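Local coordinates for protein DELTA1-pyrroline-2-carboxylate reductase (Thermococcus litoralis DSM 5473, PDB 6T3E) that catalyses the reduction of Delta1-pyrroline-2-carboxylate to L-proline with a nicotinamide cofactor such as NADH, probably as a step of L-hydroxyproline metabolism, at residues B[259-264]-B[287-292]; B[40-45]-B[328-333]; B[165-170]-B[202-207]. All blocks are in the same frame, centred on the assembly; numbering follows the deposited sequence.

Contact 1: B[259-264]-B[287-292]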
loop_
_atom_site.group_PDB
_atom_site.type_symbol
_atom_site.label_atom_id
_atom_site.label_comp_id
_atom_site.label_asym_id
_atom_site.label_seq_id
_atom_site.Cartn_x
_atom_site.Cartn_y
_atom_site.Cartn_z
ATOM N N THR B 259 -7.357 -22.419 -24.579
ATOM C CA THR B 259 -7.847 -21.071 -24.848
ATOM C C THR B 259 -6.701 -20.066 -24.965
ATOM O O THR B 259 -6.668 -19.254 -25.901
ATOM C CB THR B 259 -8.818 -20.650 -23.740
ATOM O OG1 THR B 259 -9.952 -21.528 -23.734
ATOM C CG2 THR B 259 -9.281 -19.212 -23.948
ATOM N N VAL B 260 -5.735 -20.131 -24.045
ATOM C CA VAL B 260 -4.627 -19.182 -24.064
ATOM C C VAL B 260 -3.739 -19.419 -25.280
ATOM O O VAL B 260 -3.422 -18.483 -26.024
ATOM C CB VAL B 260 -3.825 -19.258 -22.750
ATOM C CG1 VAL B 260 -2.792 -18.149 -22.693
ATOM C CG2 VAL B 260 -4.759 -19.171 -21.550
ATOM N N ARG B 261 -3.338 -20.675 -25.511
ATOM C CA ARG B 261 -2.451 -20.966 -26.635
ATOM C C ARG B 261 -3.085 -20.579 -27.960
ATOM O O ARG B 261 -2.402 -20.068 -28.855
ATOM C CB ARG B 261 -2.069 -22.446 -26.657
ATOM C CG ARG B 261 -0.900 -22.754 -27.595
ATOM C CD ARG B 261 -1.049 -24.101 -28.289
ATOM N NE ARG B 261 -1.760 -24.017 -29.567
ATOM C CZ ARG B 261 -2.993 -24.478 -29.766
ATOM N NH1 ARG B 261 -3.645 -25.051 -28.766
ATOM N NH2 ARG B 261 -3.577 -24.363 -30.956
ATOM N N LYS B 262 -4.391 -20.812 -28.099
ATOM C CA LYS B 262 -5.082 -20.615 -29.367
ATOM C C LYS B 262 -5.221 -19.143 -29.752
ATOM O O LYS B 262 -5.471 -18.847 -30.925
ATOM C CB LYS B 262 -6.458 -21.274 -29.293
ATOM C CG LYS B 262 -7.220 -21.323 -30.584
ATOM C CD LYS B 262 -8.708 -21.519 -30.320
ATOM C CE LYS B 262 -9.040 -22.966 -30.012
ATOM N NZ LYS B 262 -9.577 -23.668 -31.222
ATOM N N SER B 263 -5.035 -18.218 -28.815
ATOM C CA SER B 263 -5.400 -16.827 -29.026
ATOM C C SER B 263 -4.177 -15.939 -29.196
ATOM O O SER B 263 -3.054 -16.294 -28.824
ATOM C CB SER B 263 -6.238 -16.286 -27.863
ATOM O OG SER B 263 -7.551 -16.807 -27.871
ATOM N N LYS B 264 -4.434 -14.764 -29.769
ATOM C CA LYS B 264 -3.479 -13.664 -29.795
ATOM C C LYS B 264 -3.596 -12.940 -28.461
ATOM O O LYS B 264 -4.600 -12.267 -28.201
ATOM C CB LYS B 264 -3.775 -12.732 -30.970
ATOM C CG LYS B 264 -2.615 -11.836 -31.377
ATOM C CD LYS B 264 -3.105 -10.590 -32.083
ATOM C CE LYS B 264 -2.282 -10.292 -33.312
ATOM N NZ LYS B 264 -2.794 -9.098 -34.026
ATOM N N GLY B 287 4.349 -25.865 -20.427
ATOM C CA GLY B 287 5.116 -25.800 -21.656
ATOM C C GLY B 287 4.306 -25.544 -22.914
ATOM O O GLY B 287 4.876 -25.579 -24.014
ATOM N N VAL B 288 2.990 -25.325 -22.790
ATOM C CA VAL B 288 2.147 -25.042 -23.952
ATOM C C VAL B 288 2.477 -23.680 -24.547
ATOM O O VAL B 288 2.376 -23.471 -25.761
ATOM C CB VAL B 288 0.659 -25.141 -23.570
ATOM C CG1 VAL B 288 -0.216 -24.836 -24.768
ATOM C CG2 VAL B 288 0.345 -26.520 -23.043
ATOM N N ILE B 289 2.837 -22.721 -23.704
ATOM C CA ILE B 289 3.207 -21.393 -24.161
ATOM C C ILE B 289 4.414 -20.930 -23.361
ATOM O O ILE B 289 4.767 -21.510 -22.331
ATOM C CB ILE B 289 2.036 -20.396 -24.030
ATOM C CG1 ILE B 289 1.430 -20.460 -22.627
ATOM C CG2 ILE B 289 0.972 -20.684 -25.079
ATOM C CD1 ILE B 289 0.675 -19.191 -22.233
ATOM N N ASP B 290 5.080 -19.899 -23.875
ATOM C CA ASP B 290 6.194 -19.265 -23.187
ATOM C C ASP B 290 5.921 -17.769 -23.110
ATOM O O ASP B 290 4.874 -17.288 -23.551
ATOM C CB ASP B 290 7.534 -19.563 -23.880
ATOM C CG ASP B 290 7.578 -19.081 -25.324
ATOM O OD1 ASP B 290 6.695 -18.290 -25.721
ATOM O OD2 ASP B 290 8.495 -19.508 -26.065
ATOM N N GLU B 291 6.892 -17.032 -22.563
ATOM C CA GLU B 291 6.722 -15.599 -22.338
ATOM C C GLU B 291 6.504 -14.836 -23.639
ATOM O O GLU B 291 5.900 -13.757 -23.631
ATOM C CB GLU B 291 7.938 -15.047 -21.600
ATOM C CG GLU B 291 7.760 -13.644 -21.074
ATOM C CD GLU B 291 8.871 -13.242 -20.126
ATOM O OE1 GLU B 291 9.365 -14.120 -19.376
ATOM O OE2 GLU B 291 9.239 -12.047 -20.129
ATOM N N GLY B 292 7.013 -15.363 -24.754
ATOM C CA GLY B 292 6.857 -14.745 -26.060
ATOM C C GLY B 292 5.469 -14.858 -26.656
ATOM O O GLY B 292 5.188 -14.170 -27.643
#
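The aliphatic part of R261 lies against V288 and I289, crossing the valine at about a right angle. From its base, R261 CB meets V288 CG1 at 3.6 Å, with I289 CG2 on the same carbon at slightly greater range. The next carbon, CG, leaves anti to the backbone N (chi1 -167°) and is likewise shared between the two residues, 3.8 Å from I289 CG2. R261 CD still follows V288 CG1, at 3.7 Å. Beyond it the chain bends at chi3 (90°) and leads the guanidinium away from 287-292, out from the helix, where NH1 forms a salt bridge with E258 of the preceding turn. Arginine suits this place at the exposed margin of the contact: three methylenes cover apolar neighbours while the charge stays near the surface. On the buried side V260 CG1 meets I289 CD1 at 3.6 Å, again with the side chains nearly perpendicular: two branched, buried residues meeting through methyl groups. G287, at positive phi, is the C-prime residue of a Schellman motif that ends helix 278-286 and turns the chain toward V288. That helix closes over the same apolar patch, I280 touching V260, and P283 and M284 touching I289. The contact thus ties helix 257-262, which leads into strand 264-267, to the loop feeding strand 294-297 at one border of the parallel sheet.

Contact 2: B[40-45]-B[328-333]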
loop_
_atom_site.group_PDB
_atom_site.type_symbol
_atom_site.label_atom_id
_atom_site.label_comp_id
_atom_site.label_asym_id
_atom_site.label_seq_id
_atom_site.Cartn_x
_atom_site.Cartn_y
_atom_site.Cartn_z
ATOM N N LYS B 40 -18.379 5.955 -20.435
ATOM C CA LYS B 40 -17.719 6.584 -21.575
ATOM C C LYS B 40 -16.559 7.460 -21.124
ATOM O O LYS B 40 -15.492 7.466 -21.752
ATOM C CB LYS B 40 -18.726 7.402 -22.377
ATOM C CG LYS B 40 -18.161 7.958 -23.659
ATOM C CD LYS B 40 -19.246 8.640 -24.476
ATOM C CE LYS B 40 -18.659 9.746 -25.329
ATOM N NZ LYS B 40 -17.308 10.137 -24.843
ATOM N N GLU B 41 -16.749 8.190 -20.021
ATOM C CA GLU B 41 -15.672 8.995 -19.449
ATOM C C GLU B 41 -14.526 8.112 -18.959
ATOM O O GLU B 41 -13.350 8.405 -19.208
ATOM C CB GLU B 41 -16.221 9.865 -18.317
ATOM C CG GLU B 41 -16.729 11.214 -18.781
ATOM C CD GLU B 41 -17.477 11.978 -17.695
ATOM O OE1 GLU B 41 -17.708 13.199 -17.877
ATOM O OE2 GLU B 41 -17.837 11.355 -16.665
ATOM N N VAL B 42 -14.855 7.026 -18.246
ATOM C CA VAL B 42 -13.836 6.160 -17.659
ATOM C C VAL B 42 -13.044 5.458 -18.748
ATOM O O VAL B 42 -11.831 5.242 -18.604
ATOM C CB VAL B 42 -14.476 5.141 -16.694
ATOM C CG1 VAL B 42 -13.405 4.364 -15.940
ATOM C CG2 VAL B 42 -15.364 5.849 -15.700
ATOM N N ILE B 43 -13.704 5.100 -19.850
ATOM C CA ILE B 43 -12.997 4.470 -20.958
ATOM C C ILE B 43 -11.938 5.414 -21.507
ATOM O O ILE B 43 -10.768 5.042 -21.665
ATOM C CB ILE B 43 -13.997 4.038 -22.044
ATOM C CG1 ILE B 43 -14.709 2.744 -21.617
ATOM C CG2 ILE B 43 -13.299 3.913 -23.407
ATOM C CD1 ILE B 43 -16.023 2.521 -22.298
ATOM N N GLU B 44 -12.321 6.672 -21.748
ATOM C CA GLU B 44 -11.355 7.658 -22.217
ATOM C C GLU B 44 -10.228 7.845 -21.214
ATOM O O GLU B 44 -9.053 7.914 -21.594
ATOM C CB GLU B 44 -12.052 8.993 -22.490
ATOM C CG GLU B 44 -13.067 8.948 -23.626
ATOM C CD GLU B 44 -13.971 10.172 -23.665
ATOM O OE1 GLU B 44 -13.523 11.274 -23.274
ATOM O OE2 GLU B 44 -15.139 10.023 -24.080
ATOM N N SER B 45 -10.562 7.876 -19.921
ATOM C CA SER B 45 -9.561 8.177 -18.902
ATOM C C SER B 45 -8.573 7.034 -18.732
ATOM O O SER B 45 -7.363 7.267 -18.621
ATOM C CB SER B 45 -10.245 8.477 -17.571
ATOM O OG SER B 45 -11.242 9.465 -17.729
ATOM N N ALA B 328 -5.911 5.353 -10.194
ATOM C CA ALA B 328 -5.495 6.741 -10.003
ATOM C C ALA B 328 -6.171 7.663 -11.014
ATOM O O ALA B 328 -6.625 8.753 -10.660
ATOM C CB ALA B 328 -3.973 6.868 -10.079
ATOM N N ILE B 329 -6.252 7.251 -12.279
ATOM C CA ILE B 329 -6.863 8.123 -13.278
ATOM C C ILE B 329 -8.360 8.248 -13.028
ATOM O O ILE B 329 -8.958 9.302 -13.281
ATOM C CB ILE B 329 -6.545 7.639 -14.708
ATOM C CG1 ILE B 329 -6.870 8.742 -15.714
ATOM C CG2 ILE B 329 -7.295 6.374 -15.047
ATOM C CD1 ILE B 329 -5.968 9.933 -15.594
ATOM N N THR B 330 -8.994 7.184 -12.540
ATOM C CA THR B 330 -10.415 7.271 -12.233
ATOM C C THR B 330 -10.673 8.052 -10.940
ATOM O O THR B 330 -11.569 8.906 -10.897
ATOM C CB THR B 330 -10.992 5.862 -12.179
ATOM O OG1 THR B 330 -10.809 5.249 -13.462
ATOM C CG2 THR B 330 -12.472 5.886 -11.851
ATOM N N ALA B 331 -9.845 7.841 -9.908
ATOM C CA ALA B 331 -10.017 8.571 -8.656
ATOM C C ALA B 331 -9.810 10.063 -8.846
ATOM O O ALA B 331 -10.559 10.871 -8.281
ATOM C CB ALA B 331 -9.043 8.058 -7.607
ATOM N N LYS B 332 -8.813 10.456 -9.650
ATOM C CA LYS B 332 -8.592 11.882 -9.851
ATOM C C LYS B 332 -9.683 12.474 -10.731
ATOM O O LYS B 332 -10.155 13.585 -10.477
ATOM C CB LYS B 332 -7.208 12.119 -10.465
ATOM C CG LYS B 332 -6.803 13.593 -10.643
ATOM C CD LYS B 332 -6.029 14.154 -9.412
ATOM C CE LYS B 332 -5.600 15.641 -9.575
ATOM N NZ LYS B 332 -5.727 16.458 -8.314
ATOM N N LEU B 333 -10.156 11.694 -11.702
ATOM C CA LEU B 333 -11.330 12.052 -12.491
ATOM C C LEU B 333 -12.525 12.312 -11.585
ATOM O O LEU B 333 -13.202 13.341 -11.702
ATOM C CB LEU B 333 -11.614 10.922 -13.489
ATOM C CG LEU B 333 -12.719 10.986 -14.532
ATOM C CD1 LEU B 333 -14.013 10.406 -14.030
ATOM C CD2 LEU B 333 -12.896 12.414 -14.981
#
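S45 of helix 39-54 faces I329 and L333 of helix 324-341 in a helix-helix packing that brings together early and late parts of the chain, beside the mixed sheet of the fold. The local axes approach to 9.7 Å, and their directions differ by 131°, nearer antiparallel than parallel. The close-packed part centres on the small serine, which lets the larger isoleucine in: S45 CB lies 3.9 Å from I329 CG1, a branch set anti to its backbone N (chi1 -165°) and also packed against the backbone oxygen of S45. Deeper, V42 CG1 meets T330 OG1 at 3.7 Å, a van der Waals contact of methyl with hydroxyl; the hydroxyl itself is hydrogen-bonded to E326 O of its own helix. Threonine can therefore be buried beside valine, and A137 and I130 of helix 128-146 close this side. Toward solvent the packing thins. E41 comes no nearer to 328-333 than the 4.7 Å from its OE2 to L333 CD1, and has a long, weak ion pair with K337, while L333 is partly exposed although its CG lies 3.8 Å from S45 OG. An alanine in place of S45 has no OG, which would probably open a small gap beside L333 CG and leave E41 O without the hydroxyl's bond. E41 O accepts from S45 N and, at 2.8 Å, from S45 OG, which stands 43° out of the carbonyl plane.

Contact 3: B[165-170]-B[202-207]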
loop_
_atom_site.group_PDB
_atom_site.type_symbol
_atom_site.label_atom_id
_atom_site.label_comp_id
_atom_site.label_asym_id
_atom_site.label_seq_id
_atom_site.Cartn_x
_atom_site.Cartn_y
_atom_site.Cartn_z
ATOM N N THR B 165 -20.383 -4.210 -15.439
ATOM C CA THR B 165 -19.576 -3.179 -16.081
ATOM C C THR B 165 -18.812 -3.722 -17.282
ATOM O O THR B 165 -18.471 -2.961 -18.199
ATOM C CB THR B 165 -18.605 -2.577 -15.077
ATOM O OG1 THR B 165 -17.926 -3.637 -14.401
ATOM C CG2 THR B 165 -19.361 -1.714 -14.062
ATOM N N GLN B 166 -18.503 -5.018 -17.284
ATOM C CA GLN B 166 -17.854 -5.601 -18.448
ATOM C C GLN B 166 -18.750 -5.486 -19.667
ATOM O O GLN B 166 -18.327 -4.988 -20.716
ATOM C CB GLN B 166 -17.498 -7.056 -18.180
ATOM C CG GLN B 166 -16.234 -7.254 -17.378
ATOM C CD GLN B 166 -14.994 -6.840 -18.123
ATOM O OE1 GLN B 166 -14.871 -7.058 -19.341
ATOM N NE2 GLN B 166 -14.042 -6.253 -17.389
ATOM N N LEU B 167 -20.009 -5.916 -19.538
ATOM C CA LEU B 167 -20.920 -5.829 -20.673
ATOM C C LEU B 167 -21.221 -4.379 -21.023
ATOM O O LEU B 167 -21.293 -4.030 -22.207
ATOM C CB LEU B 167 -22.215 -6.595 -20.391
ATOM C CG LEU B 167 -23.210 -6.635 -21.565
ATOM C CD1 LEU B 167 -22.636 -7.382 -22.757
ATOM C CD2 LEU B 167 -24.575 -7.203 -21.162
ATOM N N TRP B 168 -21.365 -3.520 -20.007
ATOM C CA TRP B 168 -21.634 -2.101 -20.248
ATOM C C TRP B 168 -20.525 -1.461 -21.075
ATOM O O TRP B 168 -20.793 -0.777 -22.066
ATOM C CB TRP B 168 -21.821 -1.373 -18.910
ATOM C CG TRP B 168 -22.133 0.100 -19.007
ATOM C CD1 TRP B 168 -22.470 0.800 -20.130
ATOM C CD2 TRP B 168 -22.141 1.046 -17.930
ATOM N NE1 TRP B 168 -22.672 2.122 -19.828
ATOM C CE2 TRP B 168 -22.483 2.305 -18.484
ATOM C CE3 TRP B 168 -21.893 0.956 -16.552
ATOM C CZ2 TRP B 168 -22.583 3.466 -17.710
ATOM C CZ3 TRP B 168 -21.994 2.111 -15.780
ATOM C CH2 TRP B 168 -22.337 3.353 -16.367
ATOM N N ALA B 169 -19.267 -1.698 -20.707
ATOM C CA ALA B 169 -18.168 -1.112 -21.469
ATOM C C ALA B 169 -18.052 -1.711 -22.868
ATOM O O ALA B 169 -17.591 -1.030 -23.791
ATOM C CB ALA B 169 -16.858 -1.270 -20.707
ATOM N N VAL B 170 -18.411 -2.988 -23.041
ATOM C CA VAL B 170 -18.425 -3.575 -24.380
ATOM C C VAL B 170 -19.506 -2.923 -25.239
ATOM O O VAL B 170 -19.315 -2.709 -26.442
ATOM C CB VAL B 170 -18.592 -5.108 -24.298
ATOM C CG1 VAL B 170 -18.838 -5.708 -25.677
ATOM C CG2 VAL B 170 -17.362 -5.735 -23.685
ATOM N N ILE B 202 -30.787 -3.769 -24.374
ATOM C CA ILE B 202 -30.504 -4.869 -25.281
ATOM C C ILE B 202 -31.138 -6.118 -24.698
ATOM O O ILE B 202 -31.395 -6.211 -23.495
ATOM C CB ILE B 202 -28.994 -5.110 -25.507
ATOM C CG1 ILE B 202 -28.305 -5.465 -24.185
ATOM C CG2 ILE B 202 -28.337 -3.912 -26.188
ATOM C CD1 ILE B 202 -27.001 -6.234 -24.343
ATOM N N GLU B 203 -31.387 -7.089 -25.575
ATOM C CA GLU B 203 -31.958 -8.363 -25.160
ATOM C C GLU B 203 -30.879 -9.243 -24.530
ATOM O O GLU B 203 -29.800 -9.434 -25.102
ATOM C CB GLU B 203 -32.604 -9.073 -26.352
ATOM C CG GLU B 203 -33.196 -10.425 -26.001
ATOM C CD GLU B 203 -33.596 -11.228 -27.222
ATOM O OE1 GLU B 203 -33.934 -10.611 -28.258
ATOM O OE2 GLU B 203 -33.570 -12.477 -27.142
ATOM N N ILE B 204 -31.156 -9.761 -23.337
ATOM C CA ILE B 204 -30.224 -10.652 -22.655
ATOM C C ILE B 204 -30.973 -11.904 -22.212
ATOM O O ILE B 204 -31.979 -11.820 -21.496
ATOM C CB ILE B 204 -29.533 -9.967 -21.465
ATOM C CG1 ILE B 204 -28.758 -8.741 -21.963
ATOM C CG2 ILE B 204 -28.604 -10.950 -20.772
ATOM C CD1 ILE B 204 -28.439 -7.702 -20.899
ATOM N N LYS B 205 -30.481 -13.057 -22.633
ATOM C CA LYS B 205 -31.109 -14.332 -22.351
ATOM C C LYS B 205 -30.122 -15.189 -21.587
ATOM O O LYS B 205 -28.934 -15.244 -21.924
ATOM C CB LYS B 205 -31.534 -15.049 -23.635
ATOM C CG LYS B 205 -32.870 -14.586 -24.197
ATOM C CD LYS B 205 -33.993 -15.495 -23.730
ATOM C CE LYS B 205 -35.298 -14.741 -23.533
ATOM N NZ LYS B 205 -36.356 -15.651 -22.999
ATOM N N THR B 206 -30.613 -15.826 -20.542
ATOM C CA THR B 206 -29.782 -16.745 -19.789
ATOM C C THR B 206 -29.698 -18.051 -20.560
ATOM O O THR B 206 -30.719 -18.565 -21.023
ATOM C CB THR B 206 -30.370 -16.988 -18.400
ATOM O OG1 THR B 206 -31.614 -17.686 -18.538
ATOM C CG2 THR B 206 -30.620 -15.669 -17.689
ATOM N N VAL B 207 -28.484 -18.577 -20.707
ATOM C CA VAL B 207 -28.268 -19.900 -21.285
ATOM C C VAL B 207 -27.801 -20.829 -20.150
ATOM O O VAL B 207 -27.410 -20.377 -19.071
ATOM C CB VAL B 207 -27.254 -19.879 -22.459
ATOM C CG1 VAL B 207 -27.687 -18.920 -23.535
ATOM C CG2 VAL B 207 -25.849 -19.542 -21.962
#
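L167 reaches from helix 161-173 to two isoleucines, I202 and I204, at strand 203-206, an edge strand of the parallel Rossmann-type sheet in this chain. The helix forms a beta-alpha-beta crossover from strand 153-157 to 178-182, which lies next to 203-206 in the sheet, so the leucine reaches beyond the crossover's own second strand. Its conformation gives it the reach: CG is anti to the backbone N (chi1 -176°), and CD2 continues the extended line, putting that one methyl foremost. The isoleucines answer with different first torsions. I202, just ahead of the strand, holds CG1 between its backbone N and carbonyl carbon (chi1 61°), whereas in I204 CG1 is anti to the carbonyl carbon (chi1 -60°). Both then run on nearly straight to CD1, and each meets the leucine tip to tip. Slender methyl ends suit residues whose backbones stay far apart, the nearest CA atoms, those of L167 and I204, being 10.7 Å apart. Around them, L200 and A193 of helix 186-200 and I221 of strand 219-222 complete an apolar layer. The three methyls make a nearly equilateral triangle, L167 CD2 lying 3.9 Å from I204 CD1 and 4.1 Å from I202 CD1.

Contacts 1 and 3 belong to opposite borders of the same parallel sheet, near its outermost strands 294-297 and 203-206, whereas contact 2 joins two helices beside the mixed sheet. Contacts 2 and 3 are buried; contact 1 is partly so, and there alone a charged residue's methylenes do much of the touching. Contact 3 is purely methyl against methyl, while contact 2 mixes hydroxyls bonded within their own helices into its apolar surface. Contact 2 closes a loop of chain that encloses the other two. It also touches contact 3, I43 CD1 lying 4.2 Å from A169 O, while contact 1 stands apart, its centre about 31 Å from that of contact 2.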